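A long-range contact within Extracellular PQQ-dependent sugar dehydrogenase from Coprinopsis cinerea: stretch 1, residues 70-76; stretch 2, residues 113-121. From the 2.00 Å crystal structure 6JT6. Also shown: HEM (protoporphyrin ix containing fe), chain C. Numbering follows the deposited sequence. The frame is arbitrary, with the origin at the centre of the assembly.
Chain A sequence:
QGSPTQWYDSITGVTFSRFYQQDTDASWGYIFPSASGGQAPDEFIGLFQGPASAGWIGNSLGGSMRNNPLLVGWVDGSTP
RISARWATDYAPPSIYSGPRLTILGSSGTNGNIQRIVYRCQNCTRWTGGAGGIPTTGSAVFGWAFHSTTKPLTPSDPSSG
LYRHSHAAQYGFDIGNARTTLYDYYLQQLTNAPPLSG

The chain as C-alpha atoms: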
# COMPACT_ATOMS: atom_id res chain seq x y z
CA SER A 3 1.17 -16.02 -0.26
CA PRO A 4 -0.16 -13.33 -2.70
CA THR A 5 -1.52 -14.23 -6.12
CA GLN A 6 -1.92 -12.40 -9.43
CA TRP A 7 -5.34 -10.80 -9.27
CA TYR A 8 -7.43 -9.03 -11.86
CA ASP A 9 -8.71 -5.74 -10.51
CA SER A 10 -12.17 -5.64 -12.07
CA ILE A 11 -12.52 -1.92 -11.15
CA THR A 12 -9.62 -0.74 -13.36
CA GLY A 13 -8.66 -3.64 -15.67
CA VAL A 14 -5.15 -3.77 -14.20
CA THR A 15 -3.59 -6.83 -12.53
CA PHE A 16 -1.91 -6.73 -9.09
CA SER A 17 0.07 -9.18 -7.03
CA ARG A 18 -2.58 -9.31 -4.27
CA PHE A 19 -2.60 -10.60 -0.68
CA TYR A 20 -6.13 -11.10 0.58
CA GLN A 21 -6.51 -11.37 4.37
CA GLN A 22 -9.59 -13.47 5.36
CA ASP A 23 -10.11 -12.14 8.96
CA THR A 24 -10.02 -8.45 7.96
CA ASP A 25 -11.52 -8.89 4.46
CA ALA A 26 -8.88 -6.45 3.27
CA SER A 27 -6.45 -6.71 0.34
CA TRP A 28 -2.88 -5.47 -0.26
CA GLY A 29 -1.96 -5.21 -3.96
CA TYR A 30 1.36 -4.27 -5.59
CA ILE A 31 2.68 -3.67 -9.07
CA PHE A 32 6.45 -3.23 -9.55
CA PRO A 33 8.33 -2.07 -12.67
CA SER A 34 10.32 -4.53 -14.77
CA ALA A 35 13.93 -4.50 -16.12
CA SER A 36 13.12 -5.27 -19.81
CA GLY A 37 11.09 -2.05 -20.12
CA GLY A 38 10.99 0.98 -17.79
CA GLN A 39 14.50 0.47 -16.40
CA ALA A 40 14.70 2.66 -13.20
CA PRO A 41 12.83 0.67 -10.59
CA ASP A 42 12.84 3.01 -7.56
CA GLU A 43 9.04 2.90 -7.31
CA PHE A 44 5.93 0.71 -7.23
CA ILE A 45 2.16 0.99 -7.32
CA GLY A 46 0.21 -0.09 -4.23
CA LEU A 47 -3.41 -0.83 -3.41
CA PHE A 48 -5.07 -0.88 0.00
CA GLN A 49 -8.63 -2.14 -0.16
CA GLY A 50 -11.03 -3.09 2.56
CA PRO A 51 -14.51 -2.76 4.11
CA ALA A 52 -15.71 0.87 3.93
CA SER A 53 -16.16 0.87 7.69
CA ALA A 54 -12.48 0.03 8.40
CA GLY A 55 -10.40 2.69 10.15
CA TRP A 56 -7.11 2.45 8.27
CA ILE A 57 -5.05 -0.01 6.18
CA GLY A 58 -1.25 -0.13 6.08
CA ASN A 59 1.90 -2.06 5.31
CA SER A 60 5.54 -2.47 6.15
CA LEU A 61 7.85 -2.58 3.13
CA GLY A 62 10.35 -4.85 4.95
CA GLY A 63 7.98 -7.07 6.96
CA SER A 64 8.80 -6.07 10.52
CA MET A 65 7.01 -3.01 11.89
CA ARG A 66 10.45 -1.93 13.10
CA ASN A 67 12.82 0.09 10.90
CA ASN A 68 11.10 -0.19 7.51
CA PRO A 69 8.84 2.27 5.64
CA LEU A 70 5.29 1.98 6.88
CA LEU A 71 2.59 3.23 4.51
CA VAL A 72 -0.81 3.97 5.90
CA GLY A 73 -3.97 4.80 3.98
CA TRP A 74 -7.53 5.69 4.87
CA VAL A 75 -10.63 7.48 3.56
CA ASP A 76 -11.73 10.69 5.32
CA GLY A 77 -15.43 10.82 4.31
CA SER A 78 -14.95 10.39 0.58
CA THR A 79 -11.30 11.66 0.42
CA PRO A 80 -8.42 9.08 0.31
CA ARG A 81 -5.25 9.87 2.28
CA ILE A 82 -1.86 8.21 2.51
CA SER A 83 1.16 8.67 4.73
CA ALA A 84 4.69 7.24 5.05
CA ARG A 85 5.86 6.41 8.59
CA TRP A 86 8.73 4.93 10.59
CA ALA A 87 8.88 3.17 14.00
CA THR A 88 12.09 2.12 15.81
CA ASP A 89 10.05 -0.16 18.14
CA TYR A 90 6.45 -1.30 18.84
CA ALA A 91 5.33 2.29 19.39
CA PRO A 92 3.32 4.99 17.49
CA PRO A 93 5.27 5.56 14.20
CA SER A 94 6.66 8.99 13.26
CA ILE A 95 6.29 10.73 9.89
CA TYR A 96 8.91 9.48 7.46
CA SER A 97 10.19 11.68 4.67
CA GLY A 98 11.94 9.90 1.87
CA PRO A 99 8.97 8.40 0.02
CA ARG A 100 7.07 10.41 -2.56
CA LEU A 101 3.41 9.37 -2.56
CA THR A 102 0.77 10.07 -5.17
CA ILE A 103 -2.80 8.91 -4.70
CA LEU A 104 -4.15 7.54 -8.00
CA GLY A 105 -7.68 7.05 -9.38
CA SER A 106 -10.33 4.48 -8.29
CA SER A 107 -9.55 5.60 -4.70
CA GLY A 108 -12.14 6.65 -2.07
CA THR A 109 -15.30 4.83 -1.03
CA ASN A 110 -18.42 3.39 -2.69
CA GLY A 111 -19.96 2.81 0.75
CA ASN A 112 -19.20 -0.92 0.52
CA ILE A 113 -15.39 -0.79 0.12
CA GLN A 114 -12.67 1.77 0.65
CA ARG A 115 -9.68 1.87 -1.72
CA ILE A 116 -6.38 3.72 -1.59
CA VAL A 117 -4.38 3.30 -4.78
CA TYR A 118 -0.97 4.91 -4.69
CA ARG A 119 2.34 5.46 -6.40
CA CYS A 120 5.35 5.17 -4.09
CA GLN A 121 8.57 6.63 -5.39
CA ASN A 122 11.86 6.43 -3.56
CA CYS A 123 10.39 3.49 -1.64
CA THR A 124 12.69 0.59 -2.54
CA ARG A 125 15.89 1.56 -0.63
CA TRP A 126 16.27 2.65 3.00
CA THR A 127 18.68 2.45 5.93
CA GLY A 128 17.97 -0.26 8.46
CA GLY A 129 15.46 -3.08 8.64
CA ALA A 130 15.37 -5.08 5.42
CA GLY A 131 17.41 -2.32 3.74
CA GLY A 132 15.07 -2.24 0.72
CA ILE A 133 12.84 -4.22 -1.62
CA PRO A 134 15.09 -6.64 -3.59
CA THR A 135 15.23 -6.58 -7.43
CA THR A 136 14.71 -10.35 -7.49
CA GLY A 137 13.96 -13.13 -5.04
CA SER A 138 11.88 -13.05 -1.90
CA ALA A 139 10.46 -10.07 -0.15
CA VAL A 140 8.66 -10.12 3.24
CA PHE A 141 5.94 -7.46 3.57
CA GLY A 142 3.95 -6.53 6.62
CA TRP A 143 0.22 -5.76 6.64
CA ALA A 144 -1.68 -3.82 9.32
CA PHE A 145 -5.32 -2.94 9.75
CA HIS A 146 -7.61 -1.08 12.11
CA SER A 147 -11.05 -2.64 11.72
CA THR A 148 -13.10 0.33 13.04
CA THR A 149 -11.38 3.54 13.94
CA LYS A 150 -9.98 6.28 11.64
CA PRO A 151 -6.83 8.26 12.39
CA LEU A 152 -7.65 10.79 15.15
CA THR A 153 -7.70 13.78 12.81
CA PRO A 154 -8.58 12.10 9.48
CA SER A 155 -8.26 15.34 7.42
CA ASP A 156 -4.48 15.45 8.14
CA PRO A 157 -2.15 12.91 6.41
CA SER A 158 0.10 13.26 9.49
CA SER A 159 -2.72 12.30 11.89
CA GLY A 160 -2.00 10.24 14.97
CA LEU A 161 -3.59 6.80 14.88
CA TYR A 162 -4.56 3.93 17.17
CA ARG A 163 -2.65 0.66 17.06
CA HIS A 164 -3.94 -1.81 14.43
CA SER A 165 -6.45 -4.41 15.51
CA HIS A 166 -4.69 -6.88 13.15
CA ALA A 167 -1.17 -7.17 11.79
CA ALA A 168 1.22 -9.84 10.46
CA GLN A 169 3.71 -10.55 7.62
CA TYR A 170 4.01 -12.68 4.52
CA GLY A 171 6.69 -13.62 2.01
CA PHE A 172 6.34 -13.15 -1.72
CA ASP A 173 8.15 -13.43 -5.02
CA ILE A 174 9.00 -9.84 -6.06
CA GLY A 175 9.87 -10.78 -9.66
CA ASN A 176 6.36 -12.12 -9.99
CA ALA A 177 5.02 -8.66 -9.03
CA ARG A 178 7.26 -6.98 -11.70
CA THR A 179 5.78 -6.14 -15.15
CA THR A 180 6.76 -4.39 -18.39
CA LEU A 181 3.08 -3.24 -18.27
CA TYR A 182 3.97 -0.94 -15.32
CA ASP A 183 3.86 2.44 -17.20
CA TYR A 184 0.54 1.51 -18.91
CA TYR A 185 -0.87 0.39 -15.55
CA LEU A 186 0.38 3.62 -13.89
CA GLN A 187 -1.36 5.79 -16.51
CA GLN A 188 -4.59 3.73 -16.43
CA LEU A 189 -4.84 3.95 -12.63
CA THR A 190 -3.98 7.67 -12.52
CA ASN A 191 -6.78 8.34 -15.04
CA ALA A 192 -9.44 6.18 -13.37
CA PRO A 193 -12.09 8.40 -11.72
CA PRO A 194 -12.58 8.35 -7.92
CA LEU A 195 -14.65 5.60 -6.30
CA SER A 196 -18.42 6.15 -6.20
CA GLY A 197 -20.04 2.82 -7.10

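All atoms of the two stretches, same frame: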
# COMPACT_ATOMS: atom_id res chain seq x y z
N LEU A 70 6.66 2.38 6.60
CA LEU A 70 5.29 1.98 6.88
C LEU A 70 4.39 2.92 6.09
O LEU A 70 4.46 4.14 6.27
CB LEU A 70 4.99 2.06 8.38
CG LEU A 70 5.95 1.37 9.39
CD1 LEU A 70 5.40 1.59 10.80
CD2 LEU A 70 6.14 -0.14 9.20
N LEU A 71 3.55 2.37 5.22
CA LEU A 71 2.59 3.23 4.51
C LEU A 71 1.23 2.99 5.07
O LEU A 71 0.84 1.85 5.30
CB LEU A 71 2.62 3.01 2.99
CG LEU A 71 3.98 2.97 2.29
CD1 LEU A 71 3.77 2.69 0.81
CD2 LEU A 71 4.83 4.22 2.50
N VAL A 72 0.49 4.07 5.30
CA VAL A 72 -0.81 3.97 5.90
C VAL A 72 -1.81 4.80 5.10
O VAL A 72 -1.57 5.98 4.79
CB VAL A 72 -0.79 4.27 7.42
CG1 VAL A 72 -0.28 5.66 7.71
CG2 VAL A 72 -2.16 4.07 8.05
N GLY A 73 -2.91 4.14 4.72
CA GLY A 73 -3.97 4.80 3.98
C GLY A 73 -5.30 4.71 4.69
O GLY A 73 -5.54 3.81 5.51
N TRP A 74 -6.18 5.67 4.38
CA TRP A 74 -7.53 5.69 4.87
C TRP A 74 -8.40 6.59 3.99
O TRP A 74 -7.89 7.26 3.07
CB TRP A 74 -7.58 6.07 6.35
CG TRP A 74 -7.20 7.50 6.64
CD1 TRP A 74 -8.06 8.57 6.76
CD2 TRP A 74 -5.88 8.00 6.89
NE1 TRP A 74 -7.34 9.72 7.08
CE2 TRP A 74 -6.00 9.39 7.17
CE3 TRP A 74 -4.62 7.40 6.93
CZ2 TRP A 74 -4.89 10.21 7.46
CZ3 TRP A 74 -3.50 8.21 7.23
CH2 TRP A 74 -3.65 9.61 7.47
N VAL A 75 -9.71 6.57 4.26
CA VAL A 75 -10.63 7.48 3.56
C VAL A 75 -11.31 8.37 4.61
O VAL A 75 -11.95 7.87 5.53
CB VAL A 75 -11.65 6.74 2.66
CG1 VAL A 75 -12.57 7.75 2.00
CG2 VAL A 75 -10.93 5.99 1.54
N ASP A 76 -11.12 9.68 4.46
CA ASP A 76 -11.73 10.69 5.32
C ASP A 76 -13.02 11.16 4.63
O ASP A 76 -12.97 12.05 3.79
CB ASP A 76 -10.75 11.86 5.50
CG ASP A 76 -11.35 13.03 6.27
OD1 ASP A 76 -12.21 12.80 7.15
OD2 ASP A 76 -10.95 14.19 5.99
N ILE A 113 -16.83 -0.69 -0.06
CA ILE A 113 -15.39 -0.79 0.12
C ILE A 113 -14.78 0.59 0.25
O ILE A 113 -15.38 1.58 -0.16
CB ILE A 113 -14.68 -1.61 -1.01
CG1 ILE A 113 -14.92 -1.02 -2.41
CG2 ILE A 113 -15.14 -3.06 -0.94
CD1 ILE A 113 -13.88 -1.41 -3.45
N GLN A 114 -13.60 0.65 0.87
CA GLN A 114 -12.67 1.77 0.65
C GLN A 114 -11.43 1.29 -0.13
O GLN A 114 -10.97 0.14 0.02
CB GLN A 114 -12.29 2.46 1.95
CG GLN A 114 -11.53 1.57 2.93
CD GLN A 114 -11.25 2.29 4.22
OE1 GLN A 114 -10.32 3.10 4.29
NE2 GLN A 114 -12.04 1.98 5.26
N ARG A 115 -10.88 2.18 -0.96
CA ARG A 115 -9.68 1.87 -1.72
C ARG A 115 -8.69 3.01 -1.65
O ARG A 115 -9.07 4.19 -1.76
CB ARG A 115 -10.04 1.67 -3.18
CG ARG A 115 -10.30 0.24 -3.55
CD ARG A 115 -10.87 0.24 -4.95
NE ARG A 115 -9.94 0.46 -6.07
CZ ARG A 115 -9.47 -0.52 -6.86
NH1 ARG A 115 -9.76 -1.80 -6.57
NH2 ARG A 115 -8.73 -0.25 -7.90
N ILE A 116 -7.41 2.68 -1.45
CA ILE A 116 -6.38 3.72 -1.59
C ILE A 116 -5.34 3.18 -2.56
O ILE A 116 -4.61 2.24 -2.21
CB ILE A 116 -5.70 4.19 -0.25
CG1 ILE A 116 -6.72 4.62 0.79
CG2 ILE A 116 -4.75 5.38 -0.51
CD1 ILE A 116 -7.06 3.51 1.75
N VAL A 117 -5.29 3.77 -3.75
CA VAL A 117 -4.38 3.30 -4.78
C VAL A 117 -3.28 4.35 -4.86
O VAL A 117 -3.56 5.55 -4.92
CB VAL A 117 -5.09 3.18 -6.15
CG1 VAL A 117 -4.15 2.55 -7.20
CG2 VAL A 117 -6.40 2.43 -6.02
N TYR A 118 -2.03 3.93 -4.84
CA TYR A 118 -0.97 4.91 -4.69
C TYR A 118 0.26 4.55 -5.50
O TYR A 118 0.52 3.37 -5.79
CB TYR A 118 -0.64 5.12 -3.18
CG TYR A 118 -0.12 3.87 -2.51
CD1 TYR A 118 1.26 3.55 -2.52
CD2 TYR A 118 -1.00 2.97 -1.87
CE1 TYR A 118 1.72 2.39 -1.93
CE2 TYR A 118 -0.54 1.81 -1.25
CZ TYR A 118 0.83 1.52 -1.30
OH TYR A 118 1.32 0.36 -0.68
N ARG A 119 0.99 5.59 -5.89
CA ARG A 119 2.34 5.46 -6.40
C ARG A 119 3.32 5.78 -5.28
O ARG A 119 3.16 6.76 -4.59
CB ARG A 119 2.54 6.40 -7.59
CG ARG A 119 3.84 6.17 -8.39
CD ARG A 119 4.14 7.43 -9.22
NE ARG A 119 5.20 7.19 -10.19
CZ ARG A 119 5.63 8.12 -11.03
NH1 ARG A 119 5.09 9.33 -10.99
NH2 ARG A 119 6.61 7.83 -11.89
N CYS A 120 4.36 4.97 -5.15
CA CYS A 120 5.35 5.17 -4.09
C CYS A 120 6.70 5.26 -4.75
O CYS A 120 7.26 4.24 -5.18
CB CYS A 120 5.36 3.99 -3.12
SG CYS A 120 6.04 4.35 -1.47
N GLN A 121 7.25 6.46 -4.79
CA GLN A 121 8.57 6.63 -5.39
C GLN A 121 9.58 6.87 -4.32
O GLN A 121 9.26 7.49 -3.29
CB GLN A 121 8.57 7.84 -6.32
CG GLN A 121 7.81 7.62 -7.59
CD GLN A 121 7.66 8.92 -8.32
OE1 GLN A 121 6.76 9.71 -8.01
NE2 GLN A 121 8.54 9.16 -9.29
CHA HEM C . 3.17 -5.46 14.85
CHB HEM C . 2.46 -1.82 17.99
CHC HEM C . 1.11 1.10 14.37
CHD HEM C . 2.68 -2.30 11.19
C1A HEM C . 3.04 -4.74 16.02
C2A HEM C . 3.17 -5.29 17.32
C3A HEM C . 2.96 -4.25 18.20
C4A HEM C . 2.70 -3.07 17.45
CMA HEM C . 2.98 -4.33 19.72
CAA HEM C . 3.49 -6.73 17.68
CBA HEM C . 2.39 -7.73 17.27
CGA HEM C . 1.01 -7.38 17.75
O1A HEM C . 0.09 -7.04 16.95
O2A HEM C . 0.76 -7.43 18.97
C1B HEM C . 2.01 -0.71 17.29
C2B HEM C . 1.58 0.51 17.92
C3B HEM C . 1.15 1.33 16.89
C4B HEM C . 1.36 0.57 15.64
CMB HEM C . 1.58 0.79 19.44
CAB HEM C . 0.62 2.72 16.92
CBB HEM C . -0.17 3.19 17.87
C1C HEM C . 1.51 0.46 13.16
C2C HEM C . 1.37 1.01 11.87
C3C HEM C . 1.82 0.06 10.95
C4C HEM C . 2.21 -1.12 11.70
CMC HEM C . 0.86 2.42 11.60
CAC HEM C . 1.90 0.23 9.47
CBC HEM C . 0.97 0.93 8.78
C1D HEM C . 2.86 -3.45 11.97
C2D HEM C . 3.24 -4.75 11.38
C3D HEM C . 3.40 -5.62 12.38
C4D HEM C . 3.12 -4.84 13.60
CMD HEM C . 3.42 -5.09 9.92
CAD HEM C . 3.73 -7.11 12.27
CBD HEM C . 5.20 -7.43 12.09
CGD HEM C . 5.90 -7.20 13.40
O1D HEM C . 6.82 -6.35 13.54
O2D HEM C . 5.53 -7.87 14.38
NA HEM C . 2.72 -3.38 16.12
NB HEM C . 1.86 -0.63 15.96
NC HEM C . 1.97 -0.83 13.03
ND HEM C . 2.83 -3.54 13.33
FE HEM C . 2.38 -2.15 14.59
O HOH W 1 -10.73 4.64 6.49

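Two β-strands lie against each other here without a single direct hydrogen bond between them. Residues 70-76 and 113-121 approach as layers do, through their side chains: the strand axes come no closer than 6.7 Å and their N-to-C directions differ by 131°, so the backbones cannot zip together as neighbours in one sheet would. What joins them is an apolar packing of modest size, 325 Å² of buried surface summed over both sides, with one water placed to supply a polar link near one end.

The alternation of side chains along an extended strand sets the pattern. In the first stretch the CA-to-CB bonds of L71 and V75 point toward the second, while those of V72 and W74 point away; G73, between them, has no side chain. In the second stretch Q114, I116, Y118 and C120 point toward the first, and R115 points away.

Where the strands come nearest, G73 faces I116, their CA atoms 6.2 Å apart. The absence of a side chain at G73 lets the isoleucine reach the backbone itself: I116 CD1 lies 3.6 Å from G73 C and 3.5 Å from W74 N. A CB built on G73 in ideal geometry would fall only 3.2 Å from I116 CD1, a tight fit, so glycine suits this position well. The branched isoleucine places its terminal methyl, CD1, against that bare backbone, with chi1 in the m well and chi2 at 95°, between wells.

Toward one end of the contact, L71 fills a wider gap, its CA 9.2 Å from that of C120. With chi1 m and chi2 t the side chain is extended, and its CD1 atom meets two partners at once, Y118 CE1 at 3.4 Å and C120 SG at 3.6 Å. The methyl approaches the tyrosine ring obliquely. A leucine is long enough to span this gap and wholly apolar, matching the ring carbons and the sulfur; the tyrosine OH is hydrogen-bonded elsewhere in the structure, so burying the residue does not leave its polar end unsatisfied. The same leucine also borders the heme through its backbone, L71 O lying 3.6 Å from HEM CBC, while L70 CB is 3.8 Å from HEM CAC.

At the other end, V75 packs its CG2 against Q114 CB at 3.8 Å and more loosely against I116 CG1 at 4.5 Å. The compact branched valine fits this closer spacing, where the CA atoms of V75 and Q114 are 6.7 Å apart. Q114 combines an aliphatic stem, which can lie against the valine, with a polar amide. Its OE1 stands 3.5 Å from V75 N. Water 1 sits between them, accepting a hydrogen bond from V75 N at 3.1 Å and placed to donate one to Q114 OE1 at 2.7 Å, although it has more acceptors in reach than protons to give. The buried peptide NH is thus satisfied through the solvent molecule, and the glutamine may gain a polar tie to the other strand through the same water.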